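Local coordinates for lipoxygenase (PDB 5EK8), which probably catalyses the insertion of molecular oxygen into polyunsaturated fatty acids, as a 9R-lipoxygenase, at a non-heme iron centre, at residues L521-P524 / D525-R528; D551-N554 / L555-C558; G581-L584 / A585-S588. All coordinates share one frame; numbering follows the deposited sequence.

Contact 1 (L521-P524 / D525-R528)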
ATOM      1  N   LEU A 521      12.929  12.633  -5.745  1.00 47.58           N
ATOM      2  CA  LEU A 521      12.296  13.834  -5.223  1.00 47.82           C
ATOM      3  C   LEU A 521      11.325  14.489  -6.191  1.00 46.45           C
ATOM      4  O   LEU A 521      11.349  14.241  -7.398  1.00 45.88           O
ATOM      5  CB  LEU A 521      13.363  14.847  -4.820  1.00 47.19           C
ATOM      6  CG  LEU A 521      14.283  14.391  -3.691  1.00 48.77           C
ATOM      7  CD1 LEU A 521      15.286  15.476  -3.405  1.00 53.03           C
ATOM      8  CD2 LEU A 521      13.486  14.047  -2.443  1.00 45.55           C
ATOM      9  N   ASP A 522      10.466  15.330  -5.632  1.00 48.69           N
ATOM     10  CA  ASP A 522       9.523  16.114  -6.407  1.00 49.99           C
ATOM     11  C   ASP A 522      10.258  17.050  -7.362  1.00 49.68           C
ATOM     12  O   ASP A 522      11.204  17.728  -6.966  1.00 50.35           O
ATOM     13  CB  ASP A 522       8.621  16.906  -5.462  1.00 49.32           C
ATOM     14  CG  ASP A 522       7.689  17.840  -6.190  1.00 50.99           C
ATOM     15  OD1 ASP A 522       7.239  18.823  -5.566  1.00 51.45           O
ATOM     16  OD2 ASP A 522       7.397  17.591  -7.376  1.00 53.24           O
ATOM     17  N   LYS A 523       9.836  17.065  -8.621  1.00 51.23           N
ATOM     18  CA  LYS A 523      10.360  18.026  -9.589  1.00 55.31           C
ATOM     19  C   LYS A 523       9.365  19.165  -9.807  1.00 49.92           C
ATOM     20  O   LYS A 523       8.478  19.057 -10.654  1.00 47.16           O
ATOM     21  CB  LYS A 523      10.668  17.354 -10.930  1.00 58.96           C
ATOM     22  CG  LYS A 523      11.840  16.405 -10.911  1.00 59.89           C
ATOM     23  CD  LYS A 523      11.420  15.017 -10.467  1.00 59.23           C
ATOM     24  CE  LYS A 523      12.623  14.102 -10.344  1.00 54.75           C
ATOM     25  NZ  LYS A 523      12.262  12.878  -9.619  1.00 47.71           N
ATOM     26  N   PRO A 524       9.509  20.262  -9.044  1.00 48.39           N
ATOM     27  CA  PRO A 524       8.549  21.371  -9.112  1.00 46.44           C
ATOM     28  C   PRO A 524       8.572  22.079 -10.462  1.00 48.69           C
ATOM     29  O   PRO A 524       7.544  22.593 -10.897  1.00 51.34           O
ATOM     30  CB  PRO A 524       9.014  22.313  -7.989  1.00 42.73           C
ATOM     31  CG  PRO A 524       9.928  21.488  -7.126  1.00 40.56           C
ATOM     32  CD  PRO A 524      10.579  20.528  -8.069  1.00 43.34           C
ATOM     33  N   ASP A 525       9.729  22.088 -11.116  1.00 53.65           N
ATOM     34  CA  ASP A 525       9.885  22.775 -12.395  1.00 59.19           C
ATOM     35  C   ASP A 525       9.141  22.076 -13.529  1.00 60.29           C
ATOM     36  O   ASP A 525       8.703  22.725 -14.479  1.00 61.72           O
ATOM     37  CB  ASP A 525      11.366  22.907 -12.745  1.00 66.47           C
ATOM     38  CG  ASP A 525      12.060  23.979 -11.926  1.00 76.43           C
ATOM     39  OD1 ASP A 525      12.107  25.140 -12.387  1.00 87.43           O
ATOM     40  OD2 ASP A 525      12.551  23.668 -10.821  1.00 75.30           O
ATOM     41  N   LEU A 526       8.996  20.757 -13.431  1.00 56.84           N
ATOM     42  CA  LEU A 526       8.219  20.009 -14.413  1.00 55.62           C
ATOM     43  C   LEU A 526       6.745  20.393 -14.316  1.00 50.28           C
ATOM     44  O   LEU A 526       6.137  20.264 -13.256  1.00 50.05           O
ATOM     45  CB  LEU A 526       8.391  18.500 -14.214  1.00 61.65           C
ATOM     46  CG  LEU A 526       9.490  17.766 -14.993  1.00 66.25           C
ATOM     47  CD1 LEU A 526      10.852  18.421 -14.803  1.00 69.26           C
ATOM     48  CD2 LEU A 526       9.538  16.297 -14.570  1.00 64.72           C
ATOM     49  N   PRO A 527       6.170  20.873 -15.427  1.00 47.44           N
ATOM     50  CA  PRO A 527       4.780  21.344 -15.439  1.00 49.25           C
ATOM     51  C   PRO A 527       3.780  20.299 -14.945  1.00 49.75           C
ATOM     52  O   PRO A 527       3.879  19.124 -15.302  1.00 49.54           O
ATOM     53  CB  PRO A 527       4.531  21.665 -16.918  1.00 46.77           C
ATOM     54  CG  PRO A 527       5.878  21.938 -17.479  1.00 46.98           C
ATOM     55  CD  PRO A 527       6.826  21.045 -16.734  1.00 47.14           C
ATOM     56  N   ARG A 528       2.833  20.738 -14.122  1.00 48.88           N
ATOM     57  CA  ARG A 528       1.706  19.903 -13.728  1.00 45.19           C
ATOM     58  C   ARG A 528       0.417  20.509 -14.254  1.00 41.76           C
ATOM     59  O   ARG A 528       0.369  21.692 -14.587  1.00 43.07           O
ATOM     60  CB  ARG A 528       1.644  19.741 -12.209  1.00 46.84           C
ATOM     61  CG  ARG A 528       2.867  19.063 -11.645  1.00 53.70           C
ATOM     62  CD  ARG A 528       2.692  18.645 -10.199  1.00 54.94           C
ATOM     63  NE  ARG A 528       3.991  18.365  -9.599  1.00 55.81           N
ATOM     64  CZ  ARG A 528       4.200  17.432  -8.684  1.00 63.94           C
ATOM     65  NH1 ARG A 528       3.195  16.684  -8.264  1.00 70.00           N
ATOM     66  NH2 ARG A 528       5.414  17.241  -8.193  1.00 66.56           N
TER
HETATM   67  O   HOH W   1       5.178  20.966 -10.684  1.00 32.75           O
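Lys523 meets Leu526 across a tight reversal of the chain, the CB of the lysine lying 4.0 Å from both Leu526 CD1 and Leu526 CD2. The leucine thus offers its forked end to the root of the lysine side chain, and Leu526 also touches Asp439. The rest of the lysine leaves in a different direction: its chain is bent at chi2 (86°), which turns the amino group back along its own segment. There Lys523 NZ donates to Leu521 O at 2.8 Å, in the carbonyl plane, and also to the carbonyl of Gly519, so a long flexible residue ends up holding the preceding loop. The backbone between forms a beta turn close to type I, with Pro524 and Asp525 at its two corners. Proline suits the first corner because its ring already fixes phi near the value required; Pro524 CB lies 3.2 Å from Asp525 N, and the ring packs on Tyr499. Aspartate is readily accepted at the second corner, where Asp525 CB lies 3.7 Å from Pro524 C. The closing bond is weak, Leu526 N to Lys523 O at 3.3 Å with an N-H...O angle of 132°. A water bridges the turn to the arginine, donating to Pro524 O at 2.9 Å and to Leu526 O at 2.8 Å while accepting from Arg528 NE. Arg528 also reaches back to Asp522 in a salt bridge of doubtful geometry, the two groups being modelled too close together; Asp522 OD1 is hydrogen-bonded to the hydroxyl of Tyr499.

Contact 2 (D551-N554 / L555-C558)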
ATOM      1  N   ASP A 551       3.938  10.109 -25.188  1.00 60.17           N
ATOM      2  CA  ASP A 551       2.881   9.500 -24.386  1.00 58.37           C
ATOM      3  C   ASP A 551       3.236   8.074 -23.971  1.00 56.13           C
ATOM      4  O   ASP A 551       3.025   7.683 -22.820  1.00 55.59           O
ATOM      5  CB  ASP A 551       1.555   9.516 -25.153  1.00 59.73           C
ATOM      6  CG  ASP A 551       0.966  10.910 -25.278  1.00 64.82           C
ATOM      7  OD1 ASP A 551       1.281  11.773 -24.428  1.00 61.40           O
ATOM      8  OD2 ASP A 551       0.185  11.144 -26.226  1.00 70.51           O
ATOM      9  N   ILE A 552       3.779   7.308 -24.913  1.00 55.83           N
ATOM     10  CA  ILE A 552       4.206   5.943 -24.644  1.00 54.56           C
ATOM     11  C   ILE A 552       5.294   5.929 -23.575  1.00 56.62           C
ATOM     12  O   ILE A 552       5.231   5.138 -22.637  1.00 55.22           O
ATOM     13  CB  ILE A 552       4.720   5.245 -25.922  1.00 53.92           C
ATOM     14  CG1 ILE A 552       3.568   4.981 -26.898  1.00 53.28           C
ATOM     15  CG2 ILE A 552       5.402   3.933 -25.580  1.00 49.74           C
ATOM     16  CD1 ILE A 552       2.655   3.843 -26.483  1.00 52.12           C
ATOM     17  N   ASP A 553       6.281   6.814 -23.705  1.00 58.93           N
ATOM     18  CA  ASP A 553       7.346   6.903 -22.707  1.00 59.04           C
ATOM     19  C   ASP A 553       6.794   7.275 -21.334  1.00 54.65           C
ATOM     20  O   ASP A 553       7.227   6.735 -20.312  1.00 55.21           O
ATOM     21  CB  ASP A 553       8.407   7.913 -23.140  1.00 67.84           C
ATOM     22  CG  ASP A 553       9.235   7.418 -24.307  1.00 81.76           C
ATOM     23  OD1 ASP A 553       9.300   6.184 -24.508  1.00 87.75           O
ATOM     24  OD2 ASP A 553       9.821   8.262 -25.021  1.00 86.76           O
ATOM     25  N   ASN A 554       5.840   8.199 -21.322  1.00 51.90           N
ATOM     26  CA  ASN A 554       5.122   8.560 -20.106  1.00 52.74           C
ATOM     27  C   ASN A 554       4.504   7.341 -19.437  1.00 52.57           C
ATOM     28  O   ASN A 554       4.686   7.115 -18.237  1.00 53.53           O
ATOM     29  CB  ASN A 554       4.028   9.584 -20.413  1.00 54.17           C
ATOM     30  CG  ASN A 554       4.541  11.007 -20.427  1.00 52.50           C
ATOM     31  OD1 ASN A 554       5.714  11.264 -20.152  1.00 52.10           O
ATOM     32  ND2 ASN A 554       3.661  11.947 -20.755  1.00 54.49           N
ATOM     33  N   LEU A 555       3.773   6.560 -20.227  1.00 53.66           N
ATOM     34  CA  LEU A 555       3.114   5.364 -19.724  1.00 54.54           C
ATOM     35  C   LEU A 555       4.122   4.349 -19.192  1.00 58.96           C
ATOM     36  O   LEU A 555       3.924   3.783 -18.121  1.00 60.59           O
ATOM     37  CB  LEU A 555       2.253   4.730 -20.816  1.00 54.41           C
ATOM     38  CG  LEU A 555       1.340   3.603 -20.328  1.00 53.86           C
ATOM     39  CD1 LEU A 555       0.458   4.102 -19.186  1.00 49.80           C
ATOM     40  CD2 LEU A 555       0.496   3.064 -21.473  1.00 54.23           C
ATOM     41  N   LYS A 556       5.201   4.131 -19.938  1.00 58.52           N
ATOM     42  CA  LYS A 556       6.267   3.227 -19.512  1.00 53.90           C
ATOM     43  C   LYS A 556       6.837   3.650 -18.161  1.00 55.07           C
ATOM     44  O   LYS A 556       7.080   2.810 -17.290  1.00 60.38           O
ATOM     45  CB  LYS A 556       7.380   3.177 -20.563  1.00 49.25           C
ATOM     46  CG  LYS A 556       6.960   2.558 -21.883  1.00 47.12           C
ATOM     47  CD  LYS A 556       7.777   3.114 -23.033  0.36 51.73           C
ATOM     48  CE  LYS A 556       9.078   2.363 -23.214  1.00 55.08           C
ATOM     49  NZ  LYS A 556       8.876   1.081 -23.931  1.00 56.13           N
ATOM     50  N   GLN A 557       7.040   4.952 -17.987  1.00 55.43           N
ATOM     51  CA  GLN A 557       7.589   5.461 -16.732  1.00 53.66           C
ATOM     52  C   GLN A 557       6.612   5.271 -15.576  1.00 51.90           C
ATOM     53  O   GLN A 557       7.007   4.872 -14.479  1.00 50.96           O
ATOM     54  CB  GLN A 557       7.969   6.941 -16.865  1.00 46.76           C
ATOM     55  CG  GLN A 557       8.290   7.636 -15.541  1.00 45.69           C
ATOM     56  CD  GLN A 557       9.413   6.958 -14.754  1.00 48.46           C
ATOM     57  OE1 GLN A 557      10.231   6.228 -15.312  1.00 54.47           O
ATOM     58  NE2 GLN A 557       9.450   7.206 -13.449  1.00 43.88           N
ATOM     59  N   CYS A 558       5.338   5.556 -15.827  1.00 47.49           N
ATOM     60  CA  CYS A 558       4.310   5.380 -14.808  1.00 44.45           C
ATOM     61  C   CYS A 558       4.236   3.911 -14.383  1.00 45.04           C
ATOM     62  O   CYS A 558       4.125   3.590 -13.195  1.00 42.44           O
ATOM     63  CB  CYS A 558       2.955   5.865 -15.330  1.00 42.19           C
ATOM     64  SG  CYS A 558       1.619   5.867 -14.107  1.00 52.11           S
TER
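Asp551 and Leu555 begin a run of four backbone hydrogen bonds, each joining a carbonyl to the amide four residues on, as an alpha-helix requires. Leu555 N donates to Asp551 O at 2.9 Å, and the next three amides repeat the pattern, Lys556 to Ile552, Gln557 to Asp553 and Cys558 to Asn554. The Lys556 bond is the straightest, with an N-H...O angle of 167°. All eight residues belong to helix 549-574, which further on carries the iron ligands His570 and Asn574.

Across the contact the apolar side-chain touch is that of Ile552 with Lys556. Ile552 CG2 meets Lys556 CD at 3.6 Å, the two side chains crossing obliquely. CG2 is the branch set anti to the backbone N, while CG1 stands beside that N (chi1 -69°). Leu555 is buried against Trp482, which Ile552 also touches, Ile485, and Phe471, which Lys556 also touches; a branched hydrocarbon fits well there.

The polar side chains find their partners beyond the two segments. Asp553 lies alongside Lys556, pointing the same way, with Asp553 OD1 3.7 Å from Lys556 CD, but Asp553 OD1 and Lys556 NZ stay 5.2 Å apart. The ammonium makes its salt bridge with Asp468 instead. Gln557 NE2 donates to the carbonyls of Trp437 and Trp440, and Asn554 ND2 to that of Ile541. Lysine therefore does two jobs here, its CD methylene packing on isoleucine and its charge tying helix 549-574 to helix 451-473, with Asp553 probably adding only a longer-range electrostatic attraction.

Contact 3 (G581-L584 / A585-S588)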
ATOM      1  N   GLY A 581      12.018  -2.846  14.553  1.00 38.62           N
ATOM      2  CA  GLY A 581      11.190  -2.524  15.700  1.00 42.04           C
ATOM      3  C   GLY A 581      10.646  -3.691  16.496  1.00 45.35           C
ATOM      4  O   GLY A 581       9.779  -3.501  17.348  1.00 44.57           O
ATOM      5  N   GLY A 582      11.150  -4.892  16.228  1.00 47.58           N
ATOM      6  CA  GLY A 582      10.718  -6.079  16.948  1.00 45.19           C
ATOM      7  C   GLY A 582      11.194  -6.121  18.389  1.00 45.74           C
ATOM      8  O   GLY A 582      10.564  -6.747  19.240  1.00 47.65           O
ATOM      9  N   GLU A 583      12.307  -5.447  18.665  1.00 48.04           N
ATOM     10  CA  GLU A 583      12.880  -5.416  20.007  1.00 49.40           C
ATOM     11  C   GLU A 583      12.699  -4.051  20.673  1.00 51.24           C
ATOM     12  O   GLU A 583      13.275  -3.052  20.242  1.00 47.82           O
ATOM     13  CB  GLU A 583      14.363  -5.782  19.961  1.00 50.29           C
ATOM     14  CG  GLU A 583      15.063  -5.673  21.301  1.00 52.95           C
ATOM     15  CD  GLU A 583      16.546  -5.978  21.212  1.00 52.57           C
ATOM     16  OE1 GLU A 583      17.145  -5.715  20.144  1.00 44.43           O
ATOM     17  OE2 GLU A 583      17.109  -6.489  22.210  1.00 54.97           O
ATOM     18  N   LEU A 584      11.906  -4.041  21.740  1.00 51.90           N
ATOM     19  CA  LEU A 584      11.497  -2.823  22.435  1.00 49.13           C
ATOM     20  C   LEU A 584      12.659  -1.996  22.971  1.00 52.40           C
ATOM     21  O   LEU A 584      12.641  -0.763  22.899  1.00 54.47           O
ATOM     22  CB  LEU A 584      10.557  -3.182  23.586  1.00 48.58           C
ATOM     23  CG  LEU A 584       9.305  -3.955  23.170  1.00 47.79           C
ATOM     24  CD1 LEU A 584       8.774  -4.805  24.318  1.00 48.41           C
ATOM     25  CD2 LEU A 584       8.238  -2.989  22.680  1.00 43.97           C
ATOM     26  N   ALA A 585      13.671  -2.666  23.510  1.00 49.92           N
ATOM     27  CA  ALA A 585      14.809  -1.955  24.081  1.00 49.09           C
ATOM     28  C   ALA A 585      15.576  -1.171  23.014  1.00 48.67           C
ATOM     29  O   ALA A 585      16.242  -0.174  23.304  1.00 44.94           O
ATOM     30  CB  ALA A 585      15.733  -2.929  24.788  1.00 40.00           C
ATOM     31  N   TYR A 586      15.469  -1.635  21.775  1.00 46.65           N
ATOM     32  CA  TYR A 586      16.265  -1.108  20.677  1.00 43.02           C
ATOM     33  C   TYR A 586      15.519  -0.038  19.887  1.00 40.66           C
ATOM     34  O   TYR A 586      16.125   0.893  19.347  1.00 36.68           O
ATOM     35  CB  TYR A 586      16.681  -2.256  19.756  1.00 30.82           C
ATOM     36  CG  TYR A 586      17.374  -1.831  18.486  1.00 39.74           C
ATOM     37  CD1 TYR A 586      18.687  -1.381  18.502  1.00 43.72           C
ATOM     38  CD2 TYR A 586      16.717  -1.890  17.264  1.00 37.84           C
ATOM     39  CE1 TYR A 586      19.324  -0.993  17.333  1.00 44.64           C
ATOM     40  CE2 TYR A 586      17.345  -1.511  16.093  1.00 40.57           C
ATOM     41  CZ  TYR A 586      18.649  -1.067  16.130  1.00 43.35           C
ATOM     42  OH  TYR A 586      19.271  -0.680  14.963  1.00 46.78           O
ATOM     43  N   ASN A 587      14.199  -0.167  19.835  1.00 40.53           N
ATOM     44  CA  ASN A 587      13.400   0.743  19.035  1.00 42.12           C
ATOM     45  C   ASN A 587      11.921   0.761  19.396  1.00 45.46           C
ATOM     46  O   ASN A 587      11.381  -0.214  19.911  1.00 47.15           O
ATOM     47  CB  ASN A 587      13.553   0.395  17.557  1.00 40.16           C
ATOM     48  CG  ASN A 587      13.652   1.627  16.683  1.00 44.09           C
ATOM     49  OD1 ASN A 587      13.332   2.731  17.123  1.00 47.22           O
ATOM     50  ND2 ASN A 587      14.096   1.449  15.441  1.00 41.32           N
ATOM     51  N   SER A 588      11.282   1.896  19.134  1.00 43.28           N
ATOM     52  CA  SER A 588       9.841   2.038  19.297  1.00 41.49           C
ATOM     53  C   SER A 588       9.345   3.220  18.465  1.00 45.37           C
ATOM     54  O   SER A 588      10.139   3.936  17.849  1.00 44.04           O
ATOM     55  CB  SER A 588       9.474   2.220  20.769  1.00 38.37           C
ATOM     56  OG  SER A 588      10.234   3.258  21.355  1.00 39.90           O
TER
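Glu583 O is the acceptor for two amides of the following segment. Asn587 N approaches nearly along the C=O axis at 3.1 Å, whereas Tyr586 N, at 3.0 Å, sits above the carbonyl plane, 51° out of it. The first bond closes an alpha-turn and the second a beta turn close to type I within it, with Leu584 and Ala585 at the corners, so one carbonyl, gripped by two amides, holds a single helix-like turn.

The carboxylate of the same glutamate runs past Tyr586 to partners outside the turn. Its extended chain carries OE1 to a salt bridge with Arg245 and a hydrogen bond with Thr233, and on the way Glu583 OE1 passes 3.5 Å from Tyr586 CB. The two side chains cross at about a right angle, their flat groups 34° apart. Tyr586 carries its ring away from the turn, chi1 173° setting CG opposite the backbone N, to pack on Tyr249 and Arg253 of helix 247-256. A glutamine at Glu583 would probably leave Arg245 without this counter-charge, weakening the tie that holds the side chain across Tyr586.

Further out, Gly581 CA packs against Asn587 CB at 4.2 Å. Asn587 ND2 donates to the carbonyl of Glu580, and Asn587 packs against Arg347, Thr348 and Leu351 of helix 337-377, which carries the iron ligands His359 and His364. Arg347 NE donates to Tyr586 O. Leu584 packs on Ala611 and Val615 of helix 608-623, while Gln614 NE2 binds the carbonyls of both Gly581 and Asn587. Hydrogen bonds from Gln614 and Arg347 thus tie the turn's backbone to helices 608-623 and 337-377, and the charge of Glu583 is met by Arg245, outside the turn.

Along the chain the three contacts come in series: a surface turn, the early part of helix 549-574, and the loop after helix 577-581. Contacts 1 and 2 lie on the same side of the chain's centre, their centres 16 Å apart and nearest atoms about 7 Å apart, and both meet residues 436-440, contact 1 through Asp436 and Asp439, contact 2 through Trp437 and Trp440. Contact 3 stands on the opposite side from contact 2, with 42 Å between centres. Helix 549-574 runs from contact 2 to the iron ligands His570 and Asn574, so the chain passes from outer packing by way of the metal centre to a buried turn on the far side.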